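Local coordinates for uncharacterized protein (Pyrococcus furiosus, PDB 3WL4) that is uncharacterised but probably acts as a metal-dependent deacetylase of the GlcNAc-PI de-N-acetylase family, at residues A[89-94]-A[213-218]; A[18-23]-A[254-259]; A[109-114]-A[148-153]. All coordinates share one frame; numbering follows the deposited sequence.

In the fold
The contacts nest along the chain: contact 3 lies inside the loop closed by contact 1, which lies inside that closed by contact 2. Contact 1 sits on helix 81-99, contact 3 at the start of helix 149-164, and contact 2 ties the end of helix 8-19 to the C-terminal region. Contacts 1 and 2 are on opposite sides of the chain's centre, their centres about 38 Å apart. Contacts 1 and 3, about 19 Å between centres, both touch the same tris(hydroxyethyl)aminomethane at the cadmium site, beside the parallel sheet. The centres of contacts 2 and 3 are about 30 Å apart, yet H259 packs against H151 of a neighbouring subunit, bringing the C-terminal region to another copy's metal site.

Contact 1 (A[89-94]-A[213-218]); sequences RREEEE and RAHRSQ. With HE2 (hexan-1-ol), chain O; TAM (tris(hydroxyethyl)aminomethane), chain K.
E91 reaches from helix 81-99 into the loop and is gripped there by S217 with two bonds. S217 OG donates to E91 OE1 at 2.7 Å, on the syn lone pair, and S217 N donates to E91 OE2 at 2.8 Å, 33° out of the carboxylate plane. The glutamate gets this far because its chain is extended beyond CG (chi2 173°). A water bridges the two side chains of E91 and H215, 2.9 Å from E91 OE1 and 2.8 Å from H215 ND1. This is the tight, buried part: one face of the H215 ring lies against the E91 backbone, and at the ring edge H215 NE2 makes a weak 3.1 Å bond to E92 OE1 and another weak one to S95 OG, while E92 OE2 is taken by D42 N. The other side opens to solvent. There R216 NH2 forms a salt bridge of 2.8 Å to E94 OE2, guanidinium and carboxylate nearly coplanar (11° apart), and E94 CD lies 3.8 Å from A214 CB. The loop bends at H215 in an inverse gamma turn, and these contacts dock the link between helices 205-213 and 221-240 onto helix 81-99 of a Rossmann-like fold.

Contact 2 (A[18-23]-A[254-259]); sequences EVLEFN and PGLFYH. With TAM (tris(hydroxyethyl)aminomethane), chain B.
The F22 ring carries P254 on one face: P254 CD sits 3.7 Å from the F22 ring centroid, 16° off the normal, a CH-pi contact. P254 CG joins it over the same ring, 3.7 Å from F22 CD1. The proline also meets a second ring within its own segment, its CG lying above a face of F257, toward the rim, so that it wedges between two phenylalanines. L20 approaches F257 obliquely, with L20 CD1 3.8 Å from F257 CE1. That same methyl touches P254 CB at 3.8 Å, while the other branch, L20 CD2, goes to L256 CD2 at 3.9 Å. The contact is thus apolar throughout, with no hydrogen bond from one segment to the other. F22 comes to the proline because its CG is anti to the backbone N (chi1 179°), just after E21 has turned the chain with a positive phi. With an alanine at F22, the CD and CG face of P254 would probably lose its aromatic cover and a gap would open beside the proline. In the fold, L16 of helix 8-19 lies against F22, P254 and F257, and the 3-10 turn 255-257 follows strand 247-250. Helix 221-240 of a neighbouring subunit packs here too, its T226 on L20 and its F230 on L256.

Contact 3 (A[109-114]-A[148-153]); sequences YRDTEL and HPDHRR. With CD (cadmium ion), chain C; TAM (tris(hydroxyethyl)aminomethane), chain K.
D150 holds the loop 109-114 by two backbone N-H groups, one on each carboxylate oxygen. T112 N donates to D150 OD2 at 2.8 Å, nearly straight and on the syn lone pair; L114 N donates to D150 OD1 at a longer 3.3 Å, from 34° out of the carboxylate plane. D150 belongs to the sequence H148-P149-D150-H151 at the start of helix 149-164, consistent with the HxxH metal-site motif of this deacetylase family. The loop it grips contains a type II beta turn from R110 to E113, closed by E113 N to R110 O. D150 OD2 also accepts a bond from H40 NE2, and since H40 binds the cadmium through ND1, D150 stands in the second shell and positions a first-shell ligand. The next residue, H151, binds the ion through NE2 at 2.3 Å, alongside H40, D43 and the amine and one hydroxyl oxygen of tris(hydroxyethyl)aminomethane.

One turn after D150, R153 reaches back with an extended chain, and its NH1 donates to L114 O at 2.9 Å, the oxygen lying in the guanidinium plane. A water joins the two grips, donating to both L114 O and D150 OD1. D111 brings a second carboxylate close: its OD1 is 3.3 Å from D150 OD2, two acceptors with no bond between them, while D111 OD2 accepts M72 N. T112 OG1 turns back on the loop to donate to D111 O at 2.6 Å. Packing completes the contact around L114, whose CB is directed toward the helix. L114 CB lies 3.4 Å from D150 OD1, and L114 CD2 comes to 4.2 Å from R153 CB, the two side chains running in opposite directions.

Contact 1 (A[89-94]-A[213-218])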
loop_
_atom_site.group_PDB
_atom_site.type_symbol
_atom_site.label_atom_id
_atom_site.label_comp_id
_atom_site.label_asym_id
_atom_site.label_seq_id
_atom_site.Cartn_x
_atom_site.Cartn_y
_atom_site.Cartn_z
ATOM N N ARG A 89 17.347 23.433 2.202
ATOM C CA ARG A 89 18.588 22.856 1.680
ATOM C C ARG A 89 19.758 23.839 1.862
ATOM O O ARG A 89 20.798 23.404 2.347
ATOM C CB ARG A 89 18.344 22.522 0.184
ATOM C CG ARG A 89 19.730 21.862 -0.233
ATOM C CD ARG A 89 19.673 21.740 -1.782
ATOM N NE ARG A 89 18.501 20.838 -1.991
ATOM C CZ ARG A 89 18.542 19.629 -2.565
ATOM N NH1 ARG A 89 17.409 18.922 -2.566
ATOM N NH2 ARG A 89 19.701 19.192 -3.123
ATOM N N ARG A 90 19.522 25.088 1.528
ATOM C CA ARG A 90 20.619 26.065 1.745
ATOM C C ARG A 90 20.936 26.275 3.210
ATOM O O ARG A 90 22.106 26.396 3.576
ATOM C CB ARG A 90 20.204 27.381 1.116
ATOM C CG ARG A 90 19.923 27.169 -0.395
ATOM C CD ARG A 90 19.271 28.372 -1.069
ATOM N NE ARG A 90 19.143 28.286 -2.558
ATOM C CZ ARG A 90 18.452 29.186 -3.266
ATOM N NH1 ARG A 90 17.827 30.195 -2.624
ATOM N NH2 ARG A 90 18.360 29.062 -4.592
ATOM N N GLU A 91 19.875 26.262 4.062
ATOM C CA GLU A 91 20.139 26.428 5.520
ATOM C C GLU A 91 20.961 25.301 6.029
ATOM O O GLU A 91 21.900 25.435 6.827
ATOM C CB GLU A 91 18.810 26.435 6.291
ATOM C CG GLU A 91 18.081 27.753 6.052
ATOM C CD GLU A 91 16.716 27.885 6.573
ATOM O OE1 GLU A 91 16.068 26.879 7.002
ATOM O OE2 GLU A 91 16.156 29.050 6.584
ATOM N N GLU A 92 20.647 24.022 5.575
ATOM C CA GLU A 92 21.483 22.935 6.058
ATOM C C GLU A 92 22.940 22.960 5.567
ATOM O O GLU A 92 23.859 22.555 6.248
ATOM C CB GLU A 92 20.782 21.573 5.622
ATOM C CG GLU A 92 21.473 20.364 6.209
ATOM C CD GLU A 92 21.155 20.227 7.690
ATOM O OE1 GLU A 92 21.804 20.912 8.577
ATOM O OE2 GLU A 92 20.295 19.419 8.163
ATOM N N GLU A 93 23.056 23.422 4.312
ATOM C CA GLU A 93 24.484 23.545 3.819
ATOM C C GLU A 93 25.253 24.559 4.691
ATOM O O GLU A 93 26.430 24.274 5.000
ATOM C CB GLU A 93 24.483 24.023 2.364
ATOM C CG GLU A 93 24.027 22.751 1.424
ATOM C CD GLU A 93 23.644 23.209 0.009
ATOM O OE1 GLU A 93 23.508 24.462 -0.284
ATOM O OE2 GLU A 93 23.476 22.261 -0.829
ATOM N N GLU A 94 24.588 25.627 5.086
ATOM C CA GLU A 94 25.309 26.648 5.944
ATOM C C GLU A 94 25.550 26.039 7.349
ATOM O O GLU A 94 26.635 26.153 7.937
ATOM C CB GLU A 94 24.450 27.892 5.966
ATOM C CG GLU A 94 24.837 29.001 7.062
ATOM C CD GLU A 94 23.660 30.160 7.287
ATOM O OE1 GLU A 94 22.367 30.049 6.906
ATOM O OE2 GLU A 94 23.986 31.143 8.016
ATOM N N ARG A 213 20.567 27.916 14.658
ATOM C CA ARG A 213 19.872 29.066 14.173
ATOM C C ARG A 213 20.141 29.393 12.712
ATOM O O ARG A 213 19.315 30.121 12.107
ATOM C CB ARG A 213 20.330 30.317 15.111
ATOM C CG ARG A 213 19.701 30.276 16.486
ATOM C CD ARG A 213 19.209 31.788 16.911
ATOM N NE ARG A 213 18.019 32.201 16.197
ATOM C CZ ARG A 213 17.317 33.295 16.447
ATOM N NH1 ARG A 213 17.745 34.147 17.474
ATOM N NH2 ARG A 213 16.304 33.625 15.720
ATOM N N ALA A 214 21.188 28.707 12.128
ATOM C CA ALA A 214 21.355 28.826 10.681
ATOM C C ALA A 214 20.111 28.320 9.862
ATOM O O ALA A 214 19.839 28.761 8.717
ATOM C CB ALA A 214 22.556 28.052 10.250
ATOM N N HIS A 215 19.287 27.475 10.570
ATOM C CA HIS A 215 18.000 27.068 9.970
ATOM C C HIS A 215 16.990 28.129 10.313
ATOM O O HIS A 215 16.041 27.935 11.139
ATOM C CB HIS A 215 17.629 25.659 10.629
ATOM C CG HIS A 215 18.566 24.614 10.194
ATOM N ND1 HIS A 215 18.297 23.798 9.100
ATOM C CD2 HIS A 215 19.743 24.202 10.703
ATOM C CE1 HIS A 215 19.304 22.975 8.946
ATOM N NE2 HIS A 215 20.232 23.185 9.884
ATOM N N ARG A 216 17.177 29.287 9.669
ATOM C CA ARG A 216 16.405 30.468 10.064
ATOM C C ARG A 216 14.925 30.308 9.843
ATOM O O ARG A 216 14.083 30.857 10.592
ATOM C CB ARG A 216 16.864 31.628 9.163
ATOM C CG ARG A 216 18.303 32.044 9.388
ATOM C CD ARG A 216 18.747 33.089 8.250
ATOM N NE ARG A 216 19.792 33.957 8.763
ATOM C CZ ARG A 216 21.098 33.668 8.732
ATOM N NH1 ARG A 216 21.972 34.538 9.243
ATOM N NH2 ARG A 216 21.539 32.511 8.204
ATOM N N SER A 217 14.505 29.539 8.790
ATOM C CA SER A 217 13.088 29.363 8.502
ATOM C C SER A 217 12.354 28.644 9.688
ATOM O O SER A 217 11.126 28.809 9.789
ATOM C CB SER A 217 12.910 28.498 7.182
ATOM O OG SER A 217 13.422 27.189 7.439
ATOM N N GLN A 218 13.111 27.883 10.453
ATOM C CA GLN A 218 12.488 27.141 11.554
ATOM C C GLN A 218 12.556 27.903 12.855
ATOM O O GLN A 218 11.772 27.664 13.734
ATOM C CB GLN A 218 13.140 25.767 11.732
ATOM C CG GLN A 218 13.084 24.928 10.381
ATOM C CD GLN A 218 11.742 24.861 9.799
ATOM O OE1 GLN A 218 11.403 25.451 8.740
ATOM N NE2 GLN A 218 10.862 24.248 10.538
HETATM C CAA HE2 O . 28.057 22.732 3.187
HETATM C CAC HE2 O . 27.770 21.110 3.049
HETATM C CAE HE2 O . 27.650 20.776 1.526
HETATM C CAG HE2 O . 26.701 19.609 1.182
HETATM C CAF HE2 O . 26.818 19.304 -0.296
HETATM C CAD HE2 O . 26.090 18.017 -0.526
HETATM O OAB HE2 O . 26.903 16.876 -0.520
HETATM C C TAM K . 12.569 19.796 14.299
HETATM C C1 TAM K . 11.110 19.857 13.996
HETATM C C2 TAM K . 13.101 19.063 15.461
HETATM C C3 TAM K . 13.122 21.162 14.402
HETATM C C4 TAM K . 10.514 18.800 14.811
HETATM C C5 TAM K . 12.453 17.664 15.253
HETATM C C6 TAM K . 12.880 21.978 13.241
HETATM N N TAM K . 13.149 19.012 13.024
HETATM O O4 TAM K . 10.656 17.764 13.670
HETATM O O5 TAM K . 13.297 17.119 16.028
HETATM O O6 TAM K . 11.541 22.250 12.646
HETATM O O HOH W 1 15.810 24.111 7.835
#

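Contact 2 (A[18-23]-A[254-259])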
loop_
_atom_site.group_PDB
_atom_site.type_symbol
_atom_site.label_atom_id
_atom_site.label_comp_id
_atom_site.label_asym_id
_atom_site.label_seq_id
_atom_site.Cartn_x
_atom_site.Cartn_y
_atom_site.Cartn_z
ATOM N N GLU A 18 33.433 -10.090 27.801
ATOM C CA GLU A 18 34.322 -11.040 27.080
ATOM C C GLU A 18 33.764 -11.402 25.753
ATOM O O GLU A 18 34.490 -11.527 24.786
ATOM C CB GLU A 18 34.571 -12.304 27.892
ATOM C CG GLU A 18 35.273 -11.986 29.205
ATOM C CD GLU A 18 35.558 -13.216 30.044
ATOM O OE1 GLU A 18 35.835 -12.983 31.252
ATOM O OE2 GLU A 18 35.393 -14.345 29.524
ATOM N N VAL A 19 32.522 -11.812 25.707
ATOM C CA VAL A 19 32.038 -12.323 24.445
ATOM C C VAL A 19 31.794 -11.177 23.406
ATOM O O VAL A 19 32.138 -11.255 22.251
ATOM C CB VAL A 19 30.725 -13.122 24.668
ATOM C CG1 VAL A 19 30.095 -13.594 23.331
ATOM C CG2 VAL A 19 30.964 -14.361 25.686
ATOM N N LEU A 20 31.163 -10.110 23.892
ATOM C CA LEU A 20 30.786 -8.996 23.005
ATOM C C LEU A 20 31.777 -7.857 23.019
ATOM O O LEU A 20 31.705 -6.950 22.145
ATOM C CB LEU A 20 29.369 -8.557 23.437
ATOM C CG LEU A 20 28.271 -9.560 23.397
ATOM C CD1 LEU A 20 26.968 -9.003 23.934
ATOM C CD2 LEU A 20 28.067 -10.078 21.965
ATOM N N GLU A 21 32.717 -7.881 23.966
ATOM C CA GLU A 21 33.827 -6.898 24.042
ATOM C C GLU A 21 33.212 -5.515 24.053
ATOM O O GLU A 21 33.677 -4.564 23.384
ATOM C CB GLU A 21 34.865 -7.122 22.910
ATOM C CG GLU A 21 35.503 -8.474 23.101
ATOM C CD GLU A 21 36.583 -8.854 22.028
ATOM O OE1 GLU A 21 36.390 -8.544 20.840
ATOM O OE2 GLU A 21 37.567 -9.534 22.407
ATOM N N PHE A 22 32.141 -5.366 24.821
ATOM C CA PHE A 22 31.426 -4.106 24.777
ATOM C C PHE A 22 32.020 -3.138 25.844
ATOM O O PHE A 22 32.109 -3.470 26.977
ATOM C CB PHE A 22 29.955 -4.381 25.095
ATOM C CG PHE A 22 29.088 -3.111 25.104
ATOM C CD1 PHE A 22 28.842 -2.459 23.875
ATOM C CD2 PHE A 22 28.565 -2.687 26.288
ATOM C CE1 PHE A 22 28.006 -1.271 23.923
ATOM C CE2 PHE A 22 27.713 -1.496 26.315
ATOM C CZ PHE A 22 27.521 -0.894 25.052
ATOM N N ASN A 23 32.365 -1.958 25.470
ATOM C CA ASN A 23 32.449 -0.901 26.485
ATOM C C ASN A 23 32.133 0.471 25.940
ATOM O O ASN A 23 32.192 0.730 24.749
ATOM C CB ASN A 23 33.705 -0.907 27.433
ATOM C CG ASN A 23 34.953 -0.468 26.714
ATOM O OD1 ASN A 23 35.073 0.676 26.253
ATOM N ND2 ASN A 23 35.906 -1.396 26.592
ATOM N N PRO A 254 25.585 -3.414 22.182
ATOM C CA PRO A 254 26.107 -4.443 21.301
ATOM C C PRO A 254 25.017 -4.741 20.252
ATOM O O PRO A 254 23.793 -4.694 20.541
ATOM C CB PRO A 254 26.182 -5.698 22.196
ATOM C CG PRO A 254 26.280 -5.165 23.596
ATOM C CD PRO A 254 25.439 -3.862 23.563
ATOM N N GLY A 255 25.453 -5.098 19.065
ATOM C CA GLY A 255 24.483 -5.414 17.953
ATOM C C GLY A 255 23.508 -6.438 18.414
ATOM O O GLY A 255 22.273 -6.377 18.069
ATOM N N LEU A 256 23.958 -7.482 19.166
ATOM C CA LEU A 256 23.085 -8.541 19.608
ATOM C C LEU A 256 21.888 -8.033 20.359
ATOM O O LEU A 256 20.816 -8.615 20.310
ATOM C CB LEU A 256 23.939 -9.524 20.506
ATOM C CG LEU A 256 23.351 -10.735 21.015
ATOM C CD1 LEU A 256 23.500 -11.735 19.847
ATOM C CD2 LEU A 256 24.412 -11.331 22.091
ATOM N N PHE A 257 22.022 -6.916 21.111
ATOM C CA PHE A 257 21.020 -6.504 22.056
ATOM C C PHE A 257 19.824 -5.872 21.333
ATOM O O PHE A 257 18.817 -5.661 22.020
ATOM C CB PHE A 257 21.562 -5.461 23.076
ATOM C CG PHE A 257 22.269 -6.118 24.302
ATOM C CD1 PHE A 257 22.933 -7.343 24.177
ATOM C CD2 PHE A 257 22.208 -5.450 25.524
ATOM C CE1 PHE A 257 23.564 -7.934 25.328
ATOM C CE2 PHE A 257 22.863 -6.041 26.660
ATOM C CZ PHE A 257 23.525 -7.277 26.551
ATOM N N TYR A 258 19.940 -5.586 20.043
ATOM C CA TYR A 258 18.796 -5.064 19.248
ATOM C C TYR A 258 17.903 -6.179 18.873
ATOM O O TYR A 258 16.990 -5.939 18.027
ATOM C CB TYR A 258 19.377 -4.353 18.012
ATOM C CG TYR A 258 20.049 -3.027 18.284
ATOM C CD1 TYR A 258 19.365 -1.880 18.143
ATOM C CD2 TYR A 258 21.451 -3.035 18.580
ATOM C CE1 TYR A 258 19.993 -0.636 18.399
ATOM C CE2 TYR A 258 22.084 -1.770 18.790
ATOM C CZ TYR A 258 21.382 -0.671 18.709
ATOM O OH TYR A 258 21.992 0.597 18.833
ATOM N N HIS A 259 18.040 -7.381 19.421
ATOM C CA HIS A 259 17.135 -8.474 18.940
ATOM C C HIS A 259 17.044 -9.558 19.974
ATOM O O HIS A 259 18.103 -9.987 20.537
ATOM C CB HIS A 259 17.744 -8.990 17.659
ATOM C CG HIS A 259 16.980 -10.069 16.963
ATOM N ND1 HIS A 259 15.620 -9.884 16.617
ATOM C CD2 HIS A 259 17.345 -11.281 16.441
ATOM C CE1 HIS A 259 15.239 -10.950 15.877
ATOM N NE2 HIS A 259 16.253 -11.809 15.770
HETATM C C TAM B . 17.078 -15.705 14.697
HETATM C C1 TAM B . 17.586 -14.642 13.783
HETATM C C2 TAM B . 16.664 -15.421 16.082
HETATM C C3 TAM B . 18.063 -16.802 14.794
HETATM C C4 TAM B . 17.208 -13.384 14.426
HETATM C C5 TAM B . 15.650 -14.262 15.857
HETATM C C6 TAM B . 18.437 -17.365 13.522
HETATM N N TAM B . 15.732 -16.175 13.959
HETATM O O4 TAM B . 15.865 -13.332 13.658
HETATM O O5 TAM B . 15.137 -14.442 17.003
HETATM O O6 TAM B . 18.974 -16.592 12.366
#

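Contact 3 (A[109-114]-A[148-153])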
loop_
_atom_site.group_PDB
_atom_site.type_symbol
_atom_site.label_atom_id
_atom_site.label_comp_id
_atom_site.label_asym_id
_atom_site.label_seq_id
_atom_site.Cartn_x
_atom_site.Cartn_y
_atom_site.Cartn_z
ATOM N N TYR A 109 12.312 12.321 0.449
ATOM C CA TYR A 109 10.895 12.023 0.781
ATOM C C TYR A 109 10.182 13.256 1.357
ATOM O O TYR A 109 10.843 14.056 2.029
ATOM C CB TYR A 109 10.782 10.779 1.745
ATOM C CG TYR A 109 11.290 9.477 1.057
ATOM C CD1 TYR A 109 10.482 8.838 0.197
ATOM C CD2 TYR A 109 12.563 9.063 1.338
ATOM C CE1 TYR A 109 10.912 7.730 -0.462
ATOM C CE2 TYR A 109 13.076 7.872 0.664
ATOM C CZ TYR A 109 12.232 7.315 -0.212
ATOM O OH TYR A 109 12.711 6.185 -0.936
ATOM N N ARG A 110 8.927 13.383 1.089
ATOM C CA ARG A 110 8.280 14.601 1.598
ATOM C C ARG A 110 8.076 14.506 3.115
ATOM O O ARG A 110 7.663 13.473 3.700
ATOM C CB ARG A 110 6.929 14.843 0.907
ATOM C CG ARG A 110 6.300 16.225 1.353
ATOM C CD ARG A 110 5.013 16.551 0.523
ATOM N NE ARG A 110 5.464 16.827 -0.885
ATOM C CZ ARG A 110 4.603 16.996 -1.861
ATOM N NH1 ARG A 110 3.303 16.952 -1.626
ATOM N NH2 ARG A 110 5.039 17.292 -3.111
ATOM N N ASP A 111 8.395 15.635 3.775
ATOM C CA ASP A 111 8.117 15.772 5.229
ATOM C C ASP A 111 6.690 15.391 5.576
ATOM O O ASP A 111 5.782 15.807 4.910
ATOM C CB ASP A 111 8.398 17.295 5.427
ATOM C CG ASP A 111 8.301 17.751 6.842
ATOM O OD1 ASP A 111 8.143 16.985 7.818
ATOM O OD2 ASP A 111 8.436 19.019 7.000
ATOM N N THR A 112 6.552 14.582 6.636
ATOM C CA THR A 112 5.306 14.024 7.178
ATOM C C THR A 112 4.861 12.811 6.377
ATOM O O THR A 112 3.819 12.200 6.706
ATOM C CB THR A 112 4.083 14.973 7.345
ATOM O OG1 THR A 112 3.532 15.399 6.113
ATOM C CG2 THR A 112 4.587 16.193 8.223
ATOM N N GLU A 113 5.667 12.433 5.343
ATOM C CA GLU A 113 5.285 11.379 4.386
ATOM C C GLU A 113 6.469 10.437 4.255
ATOM O O GLU A 113 6.450 9.639 3.234
ATOM C CB GLU A 113 4.907 11.921 3.020
ATOM C CG GLU A 113 3.731 12.998 3.239
ATOM C CD GLU A 113 3.105 13.523 1.950
ATOM O OE1 GLU A 113 3.631 13.238 0.821
ATOM O OE2 GLU A 113 2.188 14.378 2.088
ATOM N N LEU A 114 7.358 10.322 5.217
ATOM C CA LEU A 114 8.450 9.311 5.052
ATOM C C LEU A 114 7.832 7.917 5.116
ATOM O O LEU A 114 7.243 7.602 6.151
ATOM C CB LEU A 114 9.455 9.544 6.197
ATOM C CG LEU A 114 10.580 8.505 6.129
ATOM C CD1 LEU A 114 11.436 8.669 4.840
ATOM C CD2 LEU A 114 11.516 8.731 7.349
ATOM N N HIS A 148 6.223 12.179 16.225
ATOM C CA HIS A 148 6.384 12.473 14.785
ATOM C C HIS A 148 6.746 11.123 14.045
ATOM O O HIS A 148 7.817 10.580 14.344
ATOM C CB HIS A 148 7.526 13.531 14.616
ATOM C CG HIS A 148 7.440 14.149 13.260
ATOM N ND1 HIS A 148 7.412 15.499 12.998
ATOM C CD2 HIS A 148 7.223 13.520 12.043
ATOM C CE1 HIS A 148 7.212 15.708 11.686
ATOM N NE2 HIS A 148 7.060 14.490 11.101
ATOM N N PRO A 149 5.853 10.713 13.155
ATOM C CA PRO A 149 6.187 9.394 12.456
ATOM C C PRO A 149 7.495 9.500 11.729
ATOM O O PRO A 149 8.174 8.438 11.590
ATOM C CB PRO A 149 4.996 9.214 11.516
ATOM C CG PRO A 149 4.391 10.653 11.314
ATOM C CD PRO A 149 4.579 11.319 12.685
ATOM N N ASP A 150 7.865 10.708 11.165
ATOM C CA ASP A 150 9.129 10.667 10.421
ATOM C C ASP A 150 10.289 10.356 11.378
ATOM O O ASP A 150 11.332 9.846 10.990
ATOM C CB ASP A 150 9.455 12.078 9.791
ATOM C CG ASP A 150 8.505 12.525 8.760
ATOM O OD1 ASP A 150 7.755 11.701 8.137
ATOM O OD2 ASP A 150 8.544 13.734 8.365
ATOM N N HIS A 151 10.204 10.817 12.650
ATOM C CA HIS A 151 11.308 10.496 13.597
ATOM C C HIS A 151 11.316 9.034 13.967
ATOM O O HIS A 151 12.398 8.408 13.964
ATOM C CB HIS A 151 11.154 11.368 14.902
ATOM C CG HIS A 151 11.714 12.750 14.722
ATOM N ND1 HIS A 151 12.611 13.286 15.622
ATOM C CD2 HIS A 151 11.592 13.602 13.681
ATOM C CE1 HIS A 151 12.990 14.507 15.151
ATOM N NE2 HIS A 151 12.365 14.744 14.010
ATOM N N ARG A 152 10.159 8.451 14.301
ATOM C CA ARG A 152 10.168 7.067 14.716
ATOM C C ARG A 152 10.658 6.197 13.497
ATOM O O ARG A 152 11.527 5.280 13.679
ATOM C CB ARG A 152 8.726 6.582 15.034
ATOM C CG ARG A 152 8.159 7.286 16.297
ATOM C CD ARG A 152 6.804 6.684 16.669
ATOM N NE ARG A 152 5.770 6.929 15.651
ATOM C CZ ARG A 152 4.752 7.714 15.763
ATOM N NH1 ARG A 152 4.574 8.558 16.820
ATOM N NH2 ARG A 152 3.850 7.775 14.769
ATOM N N ARG A 153 10.110 6.514 12.334
ATOM C CA ARG A 153 10.492 5.672 11.143
ATOM C C ARG A 153 11.974 5.801 10.822
ATOM O O ARG A 153 12.635 4.848 10.463
ATOM C CB ARG A 153 9.659 6.045 9.979
ATOM C CG ARG A 153 8.174 5.546 10.229
ATOM C CD ARG A 153 7.259 6.076 9.144
ATOM N NE ARG A 153 5.938 5.477 9.410
ATOM C CZ ARG A 153 5.045 5.385 8.447
ATOM N NH1 ARG A 153 5.158 5.931 7.218
ATOM N NH2 ARG A 153 3.903 4.680 8.765
HETATM CD CD CD C . 12.831 16.764 13.042
HETATM C C TAM K . 12.569 19.796 14.299
HETATM C C1 TAM K . 11.110 19.857 13.996
HETATM C C2 TAM K . 13.101 19.063 15.461
HETATM C C3 TAM K . 13.122 21.162 14.402
HETATM C C4 TAM K . 10.514 18.800 14.811
HETATM C C5 TAM K . 12.453 17.664 15.253
HETATM C C6 TAM K . 12.880 21.978 13.241
HETATM N N TAM K . 13.149 19.012 13.024
HETATM O O4 TAM K . 10.656 17.764 13.670
HETATM O O5 TAM K . 13.297 17.119 16.028
HETATM O O6 TAM K . 11.541 22.250 12.646
HETATM O O HOH W 2 6.448 9.264 8.274
#